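Local structure of extracellular ligand-binding receptor (Rhodopseudomonas palustris, 4F06) at residues L202-P207 with V233-D238; M86-L91 with V97-M102; V33-N38 with A287-A292. The protein probably serves as the solute-binding component of an ABC transporter, capturing lignin-derived aromatic acids such as p-hydroxybenzoate between two lobes. All coordinates share one frame; numbering follows the deposited sequence.

Interaction 1 (L202-P207 with V233-D238); sequences LPAGPP and VVTEPD. With PHB (p-hydroxybenzoic acid), chain B.
The loop carrying Pro203 and Ala204 lines the p-hydroxybenzoate pocket and is backed by the 233-238 loop; the two follow parallel neighbouring strands 197-201 and 226-230, and Ala204 of one touches Thr235 of the other. Ala204 CB lies 3.8 Å from Thr235 CG2, methyl against methyl. The threonine has chi1 62°, which sets CG2 anti to its own carbonyl carbon and directs it at the alanine; Phe21 of helix 19-36 touches both residues. Nearer the strand ends, Val233 CG2 comes within 3.9 Å of Leu202 N and makes a looser apolar contact with Leu202 CD1. No hydrogen bond joins the two loops. Gly205 O and Asp238 OD2 stay 4.2 Å apart; Gly205 O accepts from Thr208 OG1, and Asp238 OD1 accepts from Asn241 ND2. Within 233-238, Asp238 N closes a turn on Thr235 O at 2.9 Å. The ligand meets the 202-207 side. Ala204 N donates to PHB O4 at 3.1 Å along a nearly straight line, 176° at the hydrogen, while Pro203 CB rests 3.5 Å from PHB C5. Asp232, just before Val233, adds a bond to the same ligand. Loops at the C-terminal ends of parallel strands, here with Gly205 at the N-cap of helix 206-217, line the ligand cleft as in other periplasmic binding proteins.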
loop_
_atom_site.group_PDB
_atom_site.type_symbol
_atom_site.label_atom_id
_atom_site.label_comp_id
_atom_site.label_asym_id
_atom_site.label_seq_id
_atom_site.Cartn_x
_atom_site.Cartn_y
_atom_site.Cartn_z
ATOM N N LEU A 202 -2.450 3.775 -10.415
ATOM C CA LEU A 202 -1.404 2.965 -11.039
ATOM C C LEU A 202 -0.493 2.594 -9.866
ATOM O O LEU A 202 -0.444 3.303 -8.863
ATOM C CB LEU A 202 -0.607 3.745 -12.097
ATOM C CG LEU A 202 -1.405 4.552 -13.133
ATOM C CD1 LEU A 202 -1.722 5.956 -12.639
ATOM C CD2 LEU A 202 -0.608 4.631 -14.414
ATOM N N PRO A 203 0.300 1.519 -9.962
ATOM C CA PRO A 203 1.208 1.162 -8.851
ATOM C C PRO A 203 2.252 2.264 -8.695
ATOM O O PRO A 203 2.799 2.812 -9.688
ATOM C CB PRO A 203 1.862 -0.148 -9.330
ATOM C CG PRO A 203 1.697 -0.121 -10.834
ATOM C CD PRO A 203 0.358 0.570 -11.086
ATOM N N ALA A 204 2.531 2.613 -7.439
ATOM C CA ALA A 204 3.497 3.694 -7.174
ATOM C C ALA A 204 4.843 3.343 -7.770
ATOM O O ALA A 204 5.350 2.230 -7.658
ATOM C CB ALA A 204 3.600 3.895 -5.695
ATOM N N GLY A 205 5.434 4.312 -8.469
ATOM C CA GLY A 205 6.678 4.121 -9.215
ATOM C C GLY A 205 6.613 4.873 -10.516
ATOM O O GLY A 205 5.836 5.830 -10.654
ATOM N N PRO A 206 7.399 4.432 -11.508
ATOM C CA PRO A 206 7.405 5.159 -12.792
ATOM C C PRO A 206 6.018 5.377 -13.426
ATOM O O PRO A 206 5.764 6.464 -13.978
ATOM C CB PRO A 206 8.289 4.285 -13.684
ATOM C CG PRO A 206 9.288 3.729 -12.686
ATOM C CD PRO A 206 8.461 3.399 -11.457
ATOM N N PRO A 207 5.070 4.413 -13.304
ATOM C CA PRO A 207 3.780 4.664 -13.967
ATOM C C PRO A 207 3.053 5.879 -13.384
ATOM O O PRO A 207 2.464 6.677 -14.136
ATOM C CB PRO A 207 2.978 3.383 -13.667
ATOM C CG PRO A 207 4.070 2.326 -13.576
ATOM C CD PRO A 207 5.146 3.027 -12.780
ATOM N N VAL A 233 -0.574 7.261 -6.135
ATOM C CA VAL A 233 -0.239 8.093 -7.291
ATOM C C VAL A 233 0.607 9.313 -6.917
ATOM O O VAL A 233 1.188 9.941 -7.804
ATOM C CB VAL A 233 -1.553 8.446 -8.025
ATOM C CG1 VAL A 233 -1.292 9.338 -9.238
ATOM C CG2 VAL A 233 -2.314 7.173 -8.426
ATOM N N VAL A 234 0.707 9.626 -5.612
ATOM C CA VAL A 234 1.387 10.826 -5.139
ATOM C C VAL A 234 2.280 10.512 -3.949
ATOM O O VAL A 234 2.402 11.277 -3.013
ATOM C CB VAL A 234 0.418 11.969 -4.835
ATOM C CG1 VAL A 234 -0.155 12.549 -6.128
ATOM C CG2 VAL A 234 -0.698 11.501 -3.909
ATOM N N THR A 235 2.995 9.401 -4.008
ATOM C CA THR A 235 3.912 9.064 -2.923
ATOM C C THR A 235 4.947 10.150 -2.709
ATOM O O THR A 235 5.435 10.797 -3.645
ATOM C CB THR A 235 4.564 7.695 -3.050
ATOM O OG1 THR A 235 5.359 7.642 -4.221
ATOM C CG2 THR A 235 3.497 6.590 -3.075
ATOM N N GLU A 236 5.294 10.372 -1.431
ATOM C CA GLU A 236 6.077 11.532 -1.045
ATOM C C GLU A 236 7.383 11.683 -1.819
ATOM O O GLU A 236 7.731 12.809 -2.188
ATOM C CB GLU A 236 6.263 11.578 0.480
ATOM C CG GLU A 236 4.995 12.023 1.209
ATOM C CD GLU A 236 4.036 10.882 1.515
ATOM O OE1 GLU A 236 4.225 9.695 1.054
ATOM O OE2 GLU A 236 3.062 11.168 2.228
ATOM N N PRO A 237 8.158 10.584 -2.012
ATOM C CA PRO A 237 9.446 10.811 -2.708
ATOM C C PRO A 237 9.316 11.283 -4.136
ATOM O O PRO A 237 10.278 11.835 -4.675
ATOM C CB PRO A 237 10.124 9.440 -2.639
ATOM C CG PRO A 237 9.500 8.838 -1.381
ATOM C CD PRO A 237 8.054 9.234 -1.453
ATOM N N ASP A 238 8.144 11.135 -4.743
ATOM C CA ASP A 238 7.950 11.683 -6.102
ATOM C C ASP A 238 7.368 13.070 -6.106
ATOM O O ASP A 238 7.345 13.693 -7.161
ATOM C CB ASP A 238 7.168 10.733 -6.992
ATOM C CG ASP A 238 8.077 9.801 -7.805
ATOM O OD1 ASP A 238 9.278 10.114 -8.036
ATOM O OD2 ASP A 238 7.578 8.769 -8.282
HETATM C "C1'" PHB B . -0.388 -4.160 -6.058
HETATM O "O1'" PHB B . -1.251 -4.687 -5.344
HETATM O "O2'" PHB B . 0.131 -4.753 -7.065
HETATM C C1 PHB B . 0.009 -2.750 -5.749
HETATM C C2 PHB B . -0.882 -1.895 -5.073
HETATM C C3 PHB B . -0.540 -0.585 -4.834
HETATM C C4 PHB B . 0.662 -0.083 -5.284
HETATM C C5 PHB B . 1.545 -0.903 -5.956
HETATM C C6 PHB B . 1.230 -2.232 -6.210
HETATM O O4 PHB B . 1.020 1.206 -5.117
#

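Interaction 2 (M86-L91 with V97-M102); sequences MAVAPL and VPMVVM
Val88, whose side chain rests against Met99, accepts a hydrogen bond on its backbone O from Leu91 N at 3.0 Å. The two segments belong to a beta-alpha-beta crossover: strand 75-78 leads through helices 82-88 and 92-95 into strand 99-101, its parallel neighbour in the sheet of this Rossmann-like lobe. Met99 is pinned in that sheet by backbone bonds to Tyr115 and Val117, and its side chain reaches out to the helix that covers it. The residue is present as selenomethionine. Its chain runs extended as far as the selenium, chi1 178° and chi2 171°, and this brings it to Val88: Met99 SE lies 3.8 Å from Val88 CG1 and 4.1 Å from Val88 CB, with the two side chains crossing obliquely. The bend at chi3 (68°) then turns the terminal methyl to Ala89. The side-chain contacts are apolar, and the three touching residues are buried. Ile116 of strand 116-118 touches both Met99 and Ala89, and Ala64 of helix 57-69 packs on Val88 as well. Beyond the selenium, Met99 CE settles beside the backbone of Ala89, 4.3 Å from Ala89 N and 4.4 Å from Ala89 CB.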
loop_
_atom_site.group_PDB
_atom_site.type_symbol
_atom_site.label_atom_id
_atom_site.label_comp_id
_atom_site.label_asym_id
_atom_site.label_seq_id
_atom_site.Cartn_x
_atom_site.Cartn_y
_atom_site.Cartn_z
HETATM N N MSE A 86 -0.137 -13.410 -5.022
HETATM C CA MSE A 86 -0.994 -14.528 -5.411
HETATM C C MSE A 86 -0.246 -15.806 -5.695
HETATM O O MSE A 86 -0.772 -16.893 -5.441
HETATM C CB MSE A 86 -1.828 -14.138 -6.636
HETATM C CG MSE A 86 -2.830 -13.000 -6.449
HETATM SE SE MSE A 86 -4.275 -13.501 -5.316
HETATM C CE MSE A 86 -5.449 -11.976 -5.757
ATOM N N ALA A 87 0.964 -15.695 -6.225
ATOM C CA ALA A 87 1.775 -16.872 -6.530
ATOM C C ALA A 87 2.267 -17.562 -5.263
ATOM O O ALA A 87 2.398 -18.785 -5.236
ATOM C CB ALA A 87 2.955 -16.455 -7.413
ATOM N N VAL A 88 2.531 -16.788 -4.220
ATOM C CA VAL A 88 3.097 -17.338 -2.979
ATOM C C VAL A 88 1.985 -17.897 -2.068
ATOM O O VAL A 88 2.181 -18.908 -1.399
ATOM C CB VAL A 88 3.926 -16.256 -2.246
ATOM C CG1 VAL A 88 4.402 -16.775 -0.903
ATOM C CG2 VAL A 88 5.103 -15.865 -3.121
ATOM N N ALA A 89 0.799 -17.267 -2.087
ATOM C CA ALA A 89 -0.297 -17.628 -1.165
ATOM C C ALA A 89 -0.601 -19.140 -1.052
ATOM O O ALA A 89 -0.733 -19.635 0.070
ATOM C CB ALA A 89 -1.546 -16.866 -1.563
ATOM N N PRO A 90 -0.721 -19.866 -2.187
ATOM C CA PRO A 90 -1.158 -21.283 -2.089
ATOM C C PRO A 90 -0.064 -22.160 -1.421
ATOM O O PRO A 90 -0.374 -23.291 -1.045
ATOM C CB PRO A 90 -1.536 -21.697 -3.547
ATOM C CG PRO A 90 -0.900 -20.668 -4.391
ATOM C CD PRO A 90 -0.664 -19.422 -3.603
ATOM N N LEU A 91 1.189 -21.696 -1.232
ATOM C CA LEU A 91 2.318 -22.482 -0.658
ATOM C C LEU A 91 2.206 -22.558 0.850
ATOM O O LEU A 91 2.790 -23.432 1.485
ATOM C CB LEU A 91 3.750 -21.826 -1.015
ATOM C CG LEU A 91 4.049 -21.521 -2.457
ATOM C CD1 LEU A 91 5.369 -20.832 -2.474
ATOM C CD2 LEU A 91 4.117 -22.843 -3.203
ATOM N N VAL A 97 3.955 -21.781 7.073
ATOM C CA VAL A 97 4.651 -20.500 7.169
ATOM C C VAL A 97 3.644 -19.362 6.877
ATOM O O VAL A 97 3.146 -19.233 5.774
ATOM C CB VAL A 97 5.797 -20.453 6.139
ATOM C CG1 VAL A 97 6.449 -19.082 6.028
ATOM C CG2 VAL A 97 6.876 -21.514 6.482
ATOM N N PRO A 98 3.358 -18.493 7.886
ATOM C CA PRO A 98 2.488 -17.353 7.582
ATOM C C PRO A 98 3.177 -16.309 6.720
ATOM O O PRO A 98 4.409 -16.242 6.697
ATOM C CB PRO A 98 2.168 -16.762 8.967
ATOM C CG PRO A 98 2.445 -17.916 9.942
ATOM C CD PRO A 98 3.616 -18.651 9.338
HETATM N N MSE A 99 2.364 -15.484 6.057
HETATM C CA MSE A 99 2.855 -14.380 5.241
HETATM C C MSE A 99 2.192 -13.102 5.698
HETATM O O MSE A 99 0.949 -12.977 5.737
HETATM C CB MSE A 99 2.563 -14.626 3.759
HETATM C CG MSE A 99 3.030 -13.458 2.850
HETATM SE SE MSE A 99 2.920 -13.841 0.907
HETATM C CE MSE A 99 1.008 -13.946 0.574
ATOM N N VAL A 100 3.047 -12.120 6.008
ATOM C CA VAL A 100 2.570 -10.780 6.343
ATOM C C VAL A 100 2.735 -9.887 5.119
ATOM O O VAL A 100 3.846 -9.535 4.722
ATOM C CB VAL A 100 3.390 -10.216 7.525
ATOM C CG1 VAL A 100 2.824 -8.843 7.886
ATOM C CG2 VAL A 100 3.299 -11.157 8.732
ATOM N N VAL A 101 1.619 -9.600 4.459
ATOM C CA VAL A 101 1.646 -8.824 3.233
ATOM C C VAL A 101 1.815 -7.356 3.610
ATOM O O VAL A 101 1.007 -6.795 4.367
ATOM C CB VAL A 101 0.360 -9.046 2.394
ATOM C CG1 VAL A 101 0.274 -8.102 1.207
ATOM C CG2 VAL A 101 0.325 -10.493 1.921
HETATM N N MSE A 102 2.850 -6.726 3.034
HETATM C CA MSE A 102 3.210 -5.366 3.371
HETATM C C MSE A 102 2.963 -4.384 2.244
HETATM O O MSE A 102 3.338 -3.212 2.353
HETATM C CB MSE A 102 4.645 -5.289 3.830
HETATM C CG MSE A 102 4.957 -6.041 5.113
HETATM SE SE MSE A 102 6.889 -6.243 5.369
HETATM C CE MSE A 102 6.894 -6.883 7.199
#

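Interaction 3 (V33-N38 with A287-A292); sequences VAEHGN and AAYDGA. With SO4 (sulfate ion), chain D.
A sulfate, probably from the crystallisation liquor, bridges His36 and Tyr289, and no hydrogen bond runs directly between them. They come from helix 19-36, at its C-terminal end, and helix 283-301, two helices of the periplasmic binding protein fold that are 249 residues apart in sequence at these segments. One oxygen does the joining. SO4 O1 accepts from His36 NE2 at 2.8 Å, almost straight at 176°, and from Tyr289 OH at 2.7 Å, lying near the plane of each ring at its edge. The two side chains cross at about a right angle, and His36 NE2 and Tyr289 OH are 3.9 Å apart. Tyr289 has CG anti to its backbone N (chi1 -174°), which carries the hydroxyl across to the other helix; Phe267 and Trp32 meet its ring edge-to-face. The helix ends at His36, and Gly37 leaves it with positive phi; Gly37 N still bonds Val33 O, and Gly37 O takes Tyr296 OH. Trp32 and Tyr296 belong to a second p-hydroxybenzoate site, which His36 probably also borders. On one face, Glu35 CG sits over the centre of the His36 ring, 3.3 Å above its plane.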
loop_
_atom_site.group_PDB
_atom_site.type_symbol
_atom_site.label_atom_id
_atom_site.label_comp_id
_atom_site.label_asym_id
_atom_site.label_seq_id
_atom_site.Cartn_x
_atom_site.Cartn_y
_atom_site.Cartn_z
ATOM N N VAL A 33 13.331 -2.453 14.695
ATOM C CA VAL A 33 14.443 -3.015 15.462
ATOM C C VAL A 33 15.172 -1.930 16.237
ATOM O O VAL A 33 15.627 -2.156 17.369
ATOM C CB VAL A 33 15.371 -3.831 14.509
ATOM C CG1 VAL A 33 16.612 -4.284 15.241
ATOM C CG2 VAL A 33 14.605 -5.033 13.948
ATOM N N ALA A 34 15.287 -0.735 15.676
ATOM C CA ALA A 34 15.952 0.366 16.425
ATOM C C ALA A 34 15.223 0.639 17.727
ATOM O O ALA A 34 15.860 0.984 18.725
ATOM C CB ALA A 34 16.025 1.628 15.568
ATOM N N GLU A 35 13.890 0.511 17.724
ATOM C CA GLU A 35 13.110 0.740 18.920
ATOM C C GLU A 35 13.023 -0.487 19.810
ATOM O O GLU A 35 13.020 -0.356 21.039
ATOM C CB GLU A 35 11.707 1.230 18.512
ATOM C CG GLU A 35 10.740 1.484 19.647
ATOM C CD GLU A 35 11.092 2.657 20.508
ATOM O OE1 GLU A 35 11.961 3.462 20.117
ATOM O OE2 GLU A 35 10.495 2.822 21.599
ATOM N N HIS A 36 12.826 -1.669 19.204
ATOM C CA HIS A 36 12.345 -2.820 19.932
ATOM C C HIS A 36 13.344 -3.952 20.043
ATOM O O HIS A 36 13.058 -4.976 20.708
ATOM C CB HIS A 36 11.037 -3.304 19.336
ATOM C CG HIS A 36 9.931 -2.305 19.490
ATOM N ND1 HIS A 36 9.473 -1.907 20.712
ATOM C CD2 HIS A 36 9.196 -1.589 18.569
ATOM C CE1 HIS A 36 8.490 -1.024 20.565
ATOM N NE2 HIS A 36 8.303 -0.828 19.280
ATOM N N GLY A 37 14.478 -3.825 19.356
ATOM C CA GLY A 37 15.518 -4.869 19.399
ATOM C C GLY A 37 15.228 -6.047 18.497
ATOM O O GLY A 37 14.220 -6.053 17.793
ATOM N N ASN A 38 16.097 -7.041 18.554
ATOM C CA ASN A 38 16.024 -8.219 17.679
ATOM C C ASN A 38 15.844 -9.512 18.474
ATOM O O ASN A 38 16.025 -10.593 17.929
ATOM C CB ASN A 38 17.250 -8.323 16.743
ATOM C CG ASN A 38 18.514 -8.676 17.480
ATOM O OD1 ASN A 38 18.592 -8.561 18.691
ATOM N ND2 ASN A 38 19.540 -9.091 16.744
ATOM N N ALA A 287 3.959 -0.070 6.613
ATOM C CA ALA A 287 3.402 -1.445 6.545
ATOM C C ALA A 287 4.452 -2.427 7.067
ATOM O O ALA A 287 4.089 -3.425 7.689
ATOM C CB ALA A 287 3.014 -1.778 5.122
ATOM N N ALA A 288 5.726 -2.156 6.794
ATOM C CA ALA A 288 6.800 -3.038 7.290
ATOM C C ALA A 288 7.004 -2.915 8.799
ATOM O O ALA A 288 7.227 -3.931 9.467
ATOM C CB ALA A 288 8.099 -2.776 6.511
ATOM N N TYR A 289 6.927 -1.690 9.312
ATOM C CA TYR A 289 7.066 -1.468 10.751
ATOM C C TYR A 289 5.945 -2.221 11.496
ATOM O O TYR A 289 6.210 -2.950 12.468
ATOM C CB TYR A 289 6.978 0.042 10.993
ATOM C CG TYR A 289 7.241 0.496 12.422
ATOM C CD1 TYR A 289 8.557 0.725 12.887
ATOM C CD2 TYR A 289 6.190 0.678 13.316
ATOM C CE1 TYR A 289 8.803 1.155 14.179
ATOM C CE2 TYR A 289 6.436 1.112 14.617
ATOM C CZ TYR A 289 7.737 1.325 15.059
ATOM O OH TYR A 289 8.013 1.706 16.361
ATOM N N ASP A 290 4.692 -2.044 11.059
ATOM C CA ASP A 290 3.560 -2.739 11.660
ATOM C C ASP A 290 3.622 -4.257 11.398
ATOM O O ASP A 290 3.171 -5.058 12.241
ATOM C CB ASP A 290 2.244 -2.129 11.207
ATOM C CG ASP A 290 2.021 -0.762 11.846
ATOM O OD1 ASP A 290 2.251 -0.616 13.070
ATOM O OD2 ASP A 290 1.603 0.153 11.125
ATOM N N GLY A 291 4.136 -4.673 10.226
ATOM C CA GLY A 291 4.262 -6.094 9.959
ATOM C C GLY A 291 5.293 -6.724 10.896
ATOM O O GLY A 291 5.076 -7.859 11.387
ATOM N N ALA A 292 6.379 -6.004 11.194
ATOM C CA ALA A 292 7.357 -6.526 12.154
ATOM C C ALA A 292 6.721 -6.660 13.556
ATOM O O ALA A 292 6.985 -7.661 14.243
ATOM C CB ALA A 292 8.585 -5.630 12.205
HETATM S S SO4 D . 5.691 1.554 19.383
HETATM O O1 SO4 D . 6.380 0.886 18.282
HETATM O O2 SO4 D . 6.341 1.146 20.629
HETATM O O3 SO4 D . 5.761 3.008 19.206
HETATM O O4 SO4 D . 4.301 1.069 19.565
#

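Overall arrangement
Interactions 2 and 3 touch each other, although their centres are 19 Å apart: helix 283-301 lies against strand 99-101 and the Met102 that follows it, with Met102 O 3.1 Å from Ala287 CB and Val100 CG1 3.7 Å from Gly291 CA. Interaction 1 stands apart, its centre 24 Å from either of the others and its nearest atoms about 11 Å away. Along the chain, interactions 2 and 1 follow in series inside the long loop closed by interaction 3. Interaction 1 contacts one p-hydroxybenzoate directly; the side chain of His36 is about 4 Å from a p-hydroxybenzoate, probably the one at the Trp32 and Tyr296 site; the side chain of Met99 is about 11 Å from a p-hydroxybenzoate.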